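Local coordinates for protein taurine dioxygenase (Burkholderia ambifaria, PDB 5VN6) that probably catalyses the iron- and 2-oxoglutarate-dependent oxygenation of taurine, at residues A[19-24]-A[51-56]; A[43-48]-A[258-263]; A[140-145]-A[197-202]. One frame throughout, in Å; residues are numbered along the deposited sequence.

Contact 1: residues A[19-24]-A[51-56]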
loop_
_atom_site.group_PDB
_atom_site.type_symbol
_atom_site.label_atom_id
_atom_site.label_comp_id
_atom_site.label_asym_id
_atom_site.label_seq_id
_atom_site.Cartn_x
_atom_site.Cartn_y
_atom_site.Cartn_z
ATOM N N GLY A 19 1.946 4.487 13.311
ATOM C CA GLY A 19 0.817 3.779 13.884
ATOM C C GLY A 19 1.160 3.030 15.146
ATOM O O GLY A 19 2.224 2.412 15.229
ATOM N N ALA A 20 0.263 3.087 16.130
ATOM C CA ALA A 20 0.392 2.306 17.353
ATOM C C ALA A 20 -0.989 2.070 17.942
ATOM O O ALA A 20 -1.864 2.938 17.860
ATOM C CB ALA A 20 1.267 2.999 18.402
ATOM N N GLU A 21 -1.169 0.890 18.539
ATOM C CA GLU A 21 -2.393 0.557 19.246
ATOM C C GLU A 21 -2.227 0.888 20.723
ATOM O O GLU A 21 -1.179 0.623 21.324
ATOM C CB GLU A 21 -2.773 -0.928 19.073
ATOM C CG GLU A 21 -4.055 -1.284 19.839
ATOM C CD GLU A 21 -4.622 -2.679 19.545
ATOM O OE1 GLU A 21 -4.104 -3.377 18.652
ATOM O OE2 GLU A 21 -5.580 -3.090 20.250
ATOM N N LEU A 22 -3.265 1.482 21.297
ATOM C CA LEU A 22 -3.315 1.783 22.715
ATOM C C LEU A 22 -4.104 0.683 23.404
ATOM O O LEU A 22 -5.242 0.408 23.020
ATOM C CB LEU A 22 -3.979 3.143 22.945
ATOM C CG LEU A 22 -3.304 4.356 22.298
ATOM C CD1 LEU A 22 -3.919 5.645 22.850
ATOM C CD2 LEU A 22 -1.798 4.332 22.525
ATOM N N LEU A 23 -3.508 0.065 24.419
ATOM C CA LEU A 23 -4.137 -1.017 25.162
ATOM C C LEU A 23 -4.333 -0.609 26.617
ATOM O O LEU A 23 -3.576 0.200 27.163
ATOM C CB LEU A 23 -3.301 -2.295 25.093
ATOM C CG LEU A 23 -3.076 -2.795 23.659
ATOM C CD1 LEU A 23 -1.693 -3.335 23.524
ATOM C CD2 LEU A 23 -4.085 -3.873 23.320
ATOM N N GLY A 24 -5.355 -1.191 27.243
ATOM C CA GLY A 24 -5.719 -0.795 28.593
ATOM C C GLY A 24 -6.163 0.644 28.692
ATOM O O GLY A 24 -5.906 1.296 29.708
ATOM N N PHE A 51 -4.672 3.679 17.358
ATOM C CA PHE A 51 -5.775 2.741 17.198
ATOM C C PHE A 51 -6.183 2.161 18.543
ATOM O O PHE A 51 -5.340 1.910 19.414
ATOM C CB PHE A 51 -5.400 1.588 16.245
ATOM C CG PHE A 51 -4.918 2.050 14.905
ATOM C CD1 PHE A 51 -5.807 2.542 13.975
ATOM C CD2 PHE A 51 -3.566 1.989 14.575
ATOM C CE1 PHE A 51 -5.372 2.968 12.752
ATOM C CE2 PHE A 51 -3.117 2.416 13.353
ATOM C CZ PHE A 51 -4.019 2.911 12.430
ATOM N N LEU A 52 -7.481 1.938 18.707
ATOM C CA LEU A 52 -7.996 1.295 19.904
ATOM C C LEU A 52 -9.090 0.314 19.513
ATOM O O LEU A 52 -9.875 0.583 18.600
ATOM C CB LEU A 52 -8.548 2.322 20.900
ATOM C CG LEU A 52 -7.566 3.342 21.487
ATOM C CD1 LEU A 52 -7.424 4.598 20.607
ATOM C CD2 LEU A 52 -8.009 3.717 22.878
ATOM N N ARG A 53 -9.155 -0.810 20.219
ATOM C CA ARG A 53 -10.227 -1.785 20.061
ATOM C C ARG A 53 -11.239 -1.625 21.182
ATOM O O ARG A 53 -10.944 -1.051 22.233
ATOM C CB ARG A 53 -9.687 -3.221 20.078
ATOM C CG ARG A 53 -8.645 -3.532 18.998
ATOM C CD ARG A 53 -9.296 -3.726 17.638
ATOM N NE ARG A 53 -8.351 -4.274 16.665
ATOM C CZ ARG A 53 -8.498 -4.184 15.345
ATOM N NH1 ARG A 53 -9.554 -3.548 14.838
ATOM N NH2 ARG A 53 -7.576 -4.700 14.539
ATOM N N ASP A 54 -12.448 -2.131 20.933
ATOM C CA ASP A 54 -13.468 -2.310 21.966
ATOM C C ASP A 54 -13.717 -1.026 22.753
ATOM O O ASP A 54 -13.768 -1.018 23.987
ATOM C CB ASP A 54 -13.075 -3.462 22.884
ATOM C CG ASP A 54 -12.789 -4.716 22.111
ATOM O OD1 ASP A 54 -13.642 -5.073 21.267
ATOM O OD2 ASP A 54 -11.702 -5.306 22.297
ATOM N N GLN A 55 -13.909 0.066 22.021
ATOM C CA GLN A 55 -14.228 1.346 22.640
ATOM C C GLN A 55 -15.744 1.442 22.719
ATOM O O GLN A 55 -16.406 1.989 21.832
ATOM C CB GLN A 55 -13.607 2.499 21.863
ATOM C CG GLN A 55 -12.086 2.555 21.963
ATOM C CD GLN A 55 -11.609 2.546 23.401
ATOM O OE1 GLN A 55 -11.770 3.535 24.135
ATOM N NE2 GLN A 55 -11.029 1.426 23.822
ATOM N N ASP A 56 -16.296 0.885 23.800
ATOM C CA ASP A 56 -17.726 0.952 24.070
ATOM C C ASP A 56 -17.987 2.269 24.788
ATOM O O ASP A 56 -17.935 2.357 26.015
ATOM C CB ASP A 56 -18.170 -0.243 24.899
ATOM C CG ASP A 56 -19.657 -0.220 25.200
ATOM O OD1 ASP A 56 -20.459 -0.298 24.243
ATOM O OD2 ASP A 56 -20.025 -0.132 26.393
HETATM O O HOH W 1 -6.814 -1.478 21.826
HETATM O O HOH W 2 -5.627 -5.146 17.431
#
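Phe51 O accepts from Leu22 N of the neighbouring strand at 2.8 Å, almost straight (167° at the hydrogen), and Glu21 CA adds a weaker CA-H...O contact with the same Phe51 O at 3.2 Å. With Phe51 N donating to Ala20 O at 2.9 Å, this is a parallel bridge in which Phe51 bonds to the residues before and after Glu21. Strands 20-23 and 49-52 lie side by side in the large mixed sheet of the cupin fold, linked by a beta-alpha-beta crossover through helices 27-32 and 34-47. Phe51 and Glu21 lie on the same face of the sheet, and the Phe51 ring goes on to stack with Trp249 and meet Trp135 edge-to-face. Leu22 CB packs on Leu52 CG at 3.9 Å, with Ile40 of helix 34-47 also against Leu22.

Past this pairing, water joins the segments. Glu21 is fully extended, CG anti to the backbone N (chi1 179°), and crosses Arg53 at about a right angle. Its OE2 rests 3.3 Å from Arg53 CG, on the aliphatic part of that chain, while Arg250 O and Ser255 OG take Arg53 NH1. One water donates to Glu21 OE2 and Leu22 O and accepts from Arg53 N. A second donates to Glu21 OE1 at 2.6 Å and sits at the edge of the Arg53 guanidinium, in its plane, accepting from NE at 3.0 Å.

Contact 2: residues A[43-48]-A[258-263]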
loop_
_atom_site.group_PDB
_atom_site.type_symbol
_atom_site.label_atom_id
_atom_site.label_comp_id
_atom_site.label_asym_id
_atom_site.label_seq_id
_atom_site.Cartn_x
_atom_site.Cartn_y
_atom_site.Cartn_z
ATOM N N GLN A 43 1.531 10.592 22.450
ATOM C CA GLN A 43 1.668 9.431 21.568
ATOM C C GLN A 43 1.176 9.732 20.158
ATOM O O GLN A 43 1.786 9.282 19.183
ATOM C CB GLN A 43 0.928 8.224 22.145
ATOM C CG GLN A 43 1.470 7.681 23.466
ATOM C CD GLN A 43 2.938 7.250 23.406
ATOM O OE1 GLN A 43 3.430 6.788 22.380
ATOM N NE2 GLN A 43 3.627 7.361 24.536
ATOM N N LEU A 44 0.082 10.489 20.023
ATOM C CA LEU A 44 -0.418 10.834 18.690
ATOM C C LEU A 44 0.622 11.617 17.892
ATOM O O LEU A 44 0.825 11.360 16.696
ATOM C CB LEU A 44 -1.728 11.626 18.797
ATOM C CG LEU A 44 -2.345 12.102 17.469
ATOM C CD1 LEU A 44 -2.856 10.969 16.582
ATOM C CD2 LEU A 44 -3.453 13.136 17.711
ATOM N N LEU A 45 1.298 12.573 18.536
ATOM C CA LEU A 45 2.308 13.356 17.828
ATOM C C LEU A 45 3.479 12.489 17.367
ATOM O O LEU A 45 4.051 12.733 16.301
ATOM C CB LEU A 45 2.815 14.489 18.723
ATOM C CG LEU A 45 1.848 15.647 18.968
ATOM C CD1 LEU A 45 2.465 16.651 19.936
ATOM C CD2 LEU A 45 1.458 16.331 17.650
ATOM N N ARG A 46 3.827 11.463 18.132
ATOM C CA ARG A 46 4.965 10.611 17.784
ATOM C C ARG A 46 4.612 9.547 16.738
ATOM O O ARG A 46 5.438 9.223 15.879
ATOM C CB ARG A 46 5.512 9.970 19.059
ATOM C CG ARG A 46 6.368 8.740 18.897
ATOM C CD ARG A 46 6.679 8.172 20.281
ATOM N NE ARG A 46 7.185 9.223 21.167
ATOM C CZ ARG A 46 7.005 9.258 22.486
ATOM N NH1 ARG A 46 6.318 8.300 23.094
ATOM N NH2 ARG A 46 7.507 10.261 23.199
ATOM N N HIS A 47 3.412 8.972 16.803
ATOM C CA HIS A 47 3.055 7.809 16.000
ATOM C C HIS A 47 2.082 8.126 14.878
ATOM O O HIS A 47 1.722 7.219 14.102
ATOM C CB HIS A 47 2.465 6.720 16.904
ATOM C CG HIS A 47 3.451 6.154 17.881
ATOM N ND1 HIS A 47 4.571 5.456 17.483
ATOM C CD2 HIS A 47 3.494 6.197 19.235
ATOM C CE1 HIS A 47 5.258 5.082 18.551
ATOM N NE2 HIS A 47 4.627 5.521 19.625
ATOM N N ARG A 48 1.662 9.389 14.766
ATOM C CA ARG A 48 0.840 9.939 13.682
ATOM C C ARG A 48 -0.613 9.466 13.712
ATOM O O ARG A 48 -1.528 10.259 13.442
ATOM C CB ARG A 48 1.457 9.629 12.312
ATOM C CG ARG A 48 2.987 9.765 12.215
ATOM C CD ARG A 48 3.502 11.079 12.718
ATOM N NE ARG A 48 4.957 11.152 12.663
ATOM C CZ ARG A 48 5.654 12.249 12.945
ATOM N NH1 ARG A 48 5.016 13.356 13.288
ATOM N NH2 ARG A 48 6.978 12.248 12.864
ATOM N N ILE A 258 -7.502 7.513 15.780
ATOM C CA ILE A 258 -7.229 8.928 16.016
ATOM C C ILE A 258 -6.004 9.278 15.189
ATOM O O ILE A 258 -4.956 8.644 15.354
ATOM C CB ILE A 258 -6.944 9.225 17.503
ATOM C CG1 ILE A 258 -7.960 8.553 18.433
ATOM C CG2 ILE A 258 -6.839 10.736 17.731
ATOM C CD1 ILE A 258 -7.449 8.370 19.869
ATOM N N TRP A 259 -6.106 10.292 14.325
ATOM C CA TRP A 259 -4.934 10.619 13.519
ATOM C C TRP A 259 -4.695 12.115 13.387
ATOM O O TRP A 259 -5.623 12.939 13.448
ATOM C CB TRP A 259 -4.987 9.983 12.119
ATOM C CG TRP A 259 -5.998 10.529 11.149
ATOM C CD1 TRP A 259 -5.805 11.514 10.212
ATOM C CD2 TRP A 259 -7.340 10.053 10.964
ATOM N NE1 TRP A 259 -6.966 11.702 9.482
ATOM C CE2 TRP A 259 -7.915 10.810 9.917
ATOM C CE3 TRP A 259 -8.113 9.065 11.593
ATOM C CZ2 TRP A 259 -9.232 10.608 9.481
ATOM C CZ3 TRP A 259 -9.416 8.860 11.157
ATOM C CH2 TRP A 259 -9.964 9.635 10.110
ATOM N N ASP A 260 -3.412 12.434 13.197
ATOM C CA ASP A 260 -2.918 13.793 13.004
ATOM C C ASP A 260 -2.921 14.056 11.504
ATOM O O ASP A 260 -2.030 13.616 10.784
ATOM C CB ASP A 260 -1.534 13.947 13.635
ATOM C CG ASP A 260 -0.901 15.342 13.400
ATOM O OD1 ASP A 260 -1.415 16.160 12.607
ATOM O OD2 ASP A 260 0.127 15.626 14.043
ATOM N N ASN A 261 -3.922 14.803 11.042
ATOM C CA ASN A 261 -4.121 15.020 9.616
ATOM C C ASN A 261 -3.034 15.897 9.014
ATOM O O ASN A 261 -2.836 15.878 7.798
ATOM C CB ASN A 261 -5.515 15.624 9.402
ATOM C CG ASN A 261 -5.901 15.726 7.942
ATOM O OD1 ASN A 261 -5.904 14.722 7.212
ATOM N ND2 ASN A 261 -6.292 16.930 7.519
ATOM N N ARG A 262 -2.310 16.635 9.849
ATOM C CA ARG A 262 -1.265 17.515 9.360
ATOM C C ARG A 262 -0.052 16.729 8.905
ATOM O O ARG A 262 0.645 17.148 7.973
ATOM C CB ARG A 262 -0.872 18.510 10.459
ATOM C CG ARG A 262 -2.063 19.213 11.058
ATOM C CD ARG A 262 -1.720 19.850 12.399
ATOM N NE ARG A 262 -1.404 18.851 13.416
ATOM C CZ ARG A 262 -1.206 19.152 14.692
ATOM N NH1 ARG A 262 -1.311 20.420 15.100
ATOM N NH2 ARG A 262 -0.913 18.197 15.553
ATOM N N ALA A 263 0.218 15.596 9.546
ATOM C CA ALA A 263 1.426 14.831 9.281
ATOM C C ALA A 263 1.199 13.622 8.389
ATOM O O ALA A 263 2.169 12.960 8.029
ATOM C CB ALA A 263 2.056 14.358 10.606
HETATM O O HOH W 3 2.220 13.746 14.214
#
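Leu44 turns toward strand 258-260 with CG anti to the backbone N (chi1 178°). This puts its CD1 3.4 Å from Ile258 O, against the strand backbone, and its CD2 against Ile258 CG2 at 4.2 Å. One residue on, Leu45 sends CD2 to within 3.7 Å of Arg262 NH2, crossing that side chain obliquely. The guanidinium it meets holds the Asp260 carboxylate side-on: Arg262 NE bonds to Asp260 OD1 at 2.8 Å, and NH2 reaches OD2 from above the carboxylate plane. Arg262 N also bonds to OD1, closing an Asx turn, and comes from the opposite face to NE. Asp260 OD2 has His193 NE2 as a further partner, and a water links it to Leu45 O and Arg48 NH1. Helix 34-47 thus lies against the end of a central strand of the cupin core, at the turn into strand 264-268. Arg48 leaves the helix with positive phi (72°), and its O receives Asp260 N at 2.9 Å in a nearly straight bond. Its side chain bends at chi2 and passes Ala263 CB on its way to Glu198. Trp259 points the other way, its indole meeting Trp135 edge-to-face and the ring of His266, a metal ligand, with planes at about 60°.

Contact 3: residues A[140-145]-A[197-202]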
loop_
_atom_site.group_PDB
_atom_site.type_symbol
_atom_site.label_atom_id
_atom_site.label_comp_id
_atom_site.label_asym_id
_atom_site.label_seq_id
_atom_site.Cartn_x
_atom_site.Cartn_y
_atom_site.Cartn_z
ATOM N N LEU A 140 8.140 11.272 7.247
ATOM C CA LEU A 140 9.137 10.371 6.692
ATOM C C LEU A 140 9.246 10.516 5.171
ATOM O O LEU A 140 10.349 10.443 4.607
ATOM C CB LEU A 140 8.763 8.941 7.085
ATOM C CG LEU A 140 9.812 7.862 7.053
ATOM C CD1 LEU A 140 11.012 8.338 7.903
ATOM C CD2 LEU A 140 9.182 6.587 7.616
ATOM N N ALA A 141 8.117 10.703 4.480
ATOM C CA ALA A 141 8.191 10.864 3.029
ATOM C C ALA A 141 9.037 12.074 2.651
ATOM O O ALA A 141 9.818 12.018 1.688
ATOM C CB ALA A 141 6.792 10.992 2.430
ATOM N N TYR A 142 8.905 13.178 3.400
ATOM C CA TYR A 142 9.768 14.330 3.160
ATOM C C TYR A 142 11.210 14.018 3.537
ATOM O O TYR A 142 12.135 14.270 2.756
ATOM C CB TYR A 142 9.308 15.555 3.962
ATOM C CG TYR A 142 10.328 16.672 3.762
ATOM C CD1 TYR A 142 10.294 17.466 2.611
ATOM C CD2 TYR A 142 11.382 16.851 4.643
ATOM C CE1 TYR A 142 11.248 18.440 2.373
ATOM C CE2 TYR A 142 12.355 17.842 4.421
ATOM C CZ TYR A 142 12.276 18.626 3.286
ATOM O OH TYR A 142 13.224 19.596 3.030
ATOM N N GLU A 143 11.413 13.502 4.757
ATOM C CA GLU A 143 12.771 13.341 5.266
ATOM C C GLU A 143 13.628 12.487 4.337
ATOM O O GLU A 143 14.824 12.755 4.179
ATOM C CB GLU A 143 12.737 12.744 6.673
ATOM C CG GLU A 143 14.109 12.469 7.276
ATOM C CD GLU A 143 14.969 13.721 7.413
ATOM O OE1 GLU A 143 16.211 13.578 7.442
ATOM O OE2 GLU A 143 14.413 14.842 7.489
ATOM N N ASN A 144 13.037 11.486 3.685
ATOM C CA ASN A 144 13.788 10.559 2.839
ATOM C C ASN A 144 13.927 11.003 1.385
ATOM O O ASN A 144 14.607 10.317 0.616
ATOM C CB ASN A 144 13.145 9.166 2.877
ATOM C CG ASN A 144 13.233 8.537 4.233
ATOM O OD1 ASN A 144 14.096 8.887 5.024
ATOM N ND2 ASN A 144 12.362 7.580 4.504
ATOM N N LEU A 145 13.307 12.107 0.980
ATOM C CA LEU A 145 13.538 12.640 -0.359
ATOM C C LEU A 145 15.028 12.838 -0.607
ATOM O O LEU A 145 15.792 13.044 0.344
ATOM C CB LEU A 145 12.809 13.972 -0.559
ATOM C CG LEU A 145 11.286 13.901 -0.607
ATOM C CD1 LEU A 145 10.721 15.334 -0.621
ATOM C CD2 LEU A 145 10.784 13.076 -1.816
ATOM N N GLY A 197 7.485 21.108 14.637
ATOM C CA GLY A 197 8.503 21.665 13.775
ATOM C C GLY A 197 8.989 20.749 12.674
ATOM O O GLY A 197 9.831 21.171 11.871
ATOM N N GLU A 198 8.489 19.514 12.601
ATOM C CA GLU A 198 8.906 18.597 11.554
ATOM C C GLU A 198 8.407 19.075 10.199
ATOM O O GLU A 198 7.326 19.659 10.085
ATOM C CB GLU A 198 8.355 17.190 11.816
ATOM C CG GLU A 198 8.898 16.509 13.049
ATOM C CD GLU A 198 8.031 15.350 13.466
ATOM O OE1 GLU A 198 6.797 15.551 13.583
ATOM O OE2 GLU A 198 8.566 14.238 13.659
ATOM N N LYS A 199 9.181 18.787 9.157
ATOM C CA LYS A 199 8.743 19.104 7.808
ATOM C C LYS A 199 7.882 17.976 7.242
ATOM O O LYS A 199 8.160 16.793 7.457
ATOM C CB LYS A 199 9.942 19.410 6.913
ATOM C CG LYS A 199 10.651 20.722 7.307
ATOM C CD LYS A 199 11.704 21.118 6.262
ATOM C CE LYS A 199 12.517 22.334 6.713
ATOM N NZ LYS A 199 13.542 22.720 5.696
ATOM N N VAL A 200 6.804 18.366 6.561
ATOM C CA VAL A 200 5.808 17.456 6.013
ATOM C C VAL A 200 5.760 17.663 4.505
ATOM O O VAL A 200 5.632 18.797 4.039
ATOM C CB VAL A 200 4.419 17.705 6.634
ATOM C CG1 VAL A 200 3.407 16.638 6.148
ATOM C CG2 VAL A 200 4.514 17.739 8.148
ATOM N N LEU A 201 5.854 16.578 3.744
ATOM C CA LEU A 201 5.563 16.667 2.319
ATOM C C LEU A 201 4.057 16.836 2.140
ATOM O O LEU A 201 3.281 15.896 2.364
ATOM C CB LEU A 201 6.099 15.443 1.578
ATOM C CG LEU A 201 5.812 15.402 0.072
ATOM C CD1 LEU A 201 6.363 16.651 -0.656
ATOM C CD2 LEU A 201 6.355 14.095 -0.551
ATOM N N TYR A 202 3.644 18.037 1.726
ATOM C CA TYR A 202 2.239 18.431 1.769
ATOM C C TYR A 202 1.629 18.648 0.381
ATOM O O TYR A 202 1.083 19.718 0.082
ATOM C CB TYR A 202 2.107 19.701 2.640
ATOM C CG TYR A 202 0.702 19.910 3.133
ATOM C CD1 TYR A 202 -0.016 21.042 2.780
ATOM C CD2 TYR A 202 0.081 18.952 3.944
ATOM C CE1 TYR A 202 -1.312 21.229 3.210
ATOM C CE2 TYR A 202 -1.219 19.121 4.364
ATOM C CZ TYR A 202 -1.908 20.277 3.994
ATOM O OH TYR A 202 -3.197 20.480 4.408
#
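Lys199 CB sits over one face of the Tyr142 ring, 4.1 Å from its centroid and 27° off the ring normal, a CH-pi contact. Its nearest ring atom is Tyr142 CD2, at 3.7 Å. From there the lysine chain runs fully extended and slants past the tyrosine, so that Lys199 CD comes to 3.8 Å from Tyr142 CE2. It is CB that lies over the ring, whereas CD passes alongside, next to CE2 and the phenol OH. At the root of the tyrosine the fit is with the strand backbone: Tyr142 CB is 3.6 Å from Leu201 N, and it meets Leu201 CB at 4.0 Å. Ala141 adds a looser touch, its CB 4.3 Å from Leu201 CD2.

Two torsions place these groups. Tyr142 has CG anti to the backbone N (chi1 175°), which carries the ring from the helix out along Lys199, and Leu201 likewise has CG anti to its own N (chi1 178°), which brings CD2 round to Ala141. The contact joins helix 138-143 to strand 199-201, an outermost strand of a four-stranded antiparallel sheet. That sheet belongs to the stretch of chain inserted between strands 133-137 and 246-249, which are themselves neighbours in the three-stranded sheet of the cupin core.

Further out, backbone bonds between Leu201 and Met138 and between Val200 and Arg191 tie the edge strand to the helix start and to its sheet partner. Tyr142 and Lys199 both touch Val190 of strand 185-192, the next strand of the sheet, while Lys150 of helix 147-153 also touches Tyr142.

Contact 2 touches both of the others. Gly19 N of contact 1 lies 2.9 Å from His47 O of contact 2, a probable hydrogen bond, and Leu52 CD1 packs on Ile258 CD1 across neighbouring strands of the large sheet. The tie to contact 3 is a salt bridge, Arg48 NH2 to Glu198 OE2 at 2.7 Å, beside which Val200 CG1 packs against Arg262 O. Contacts 1 and 3 do not meet, their centres being about 27 Å apart. The magnesium ion, bound by His106, Asp108 and His266, lies about 5 Å from the side chain of Trp259 in contact 2 but about 13 Å from that of Phe51 in contact 1. It probably occupies the iron site.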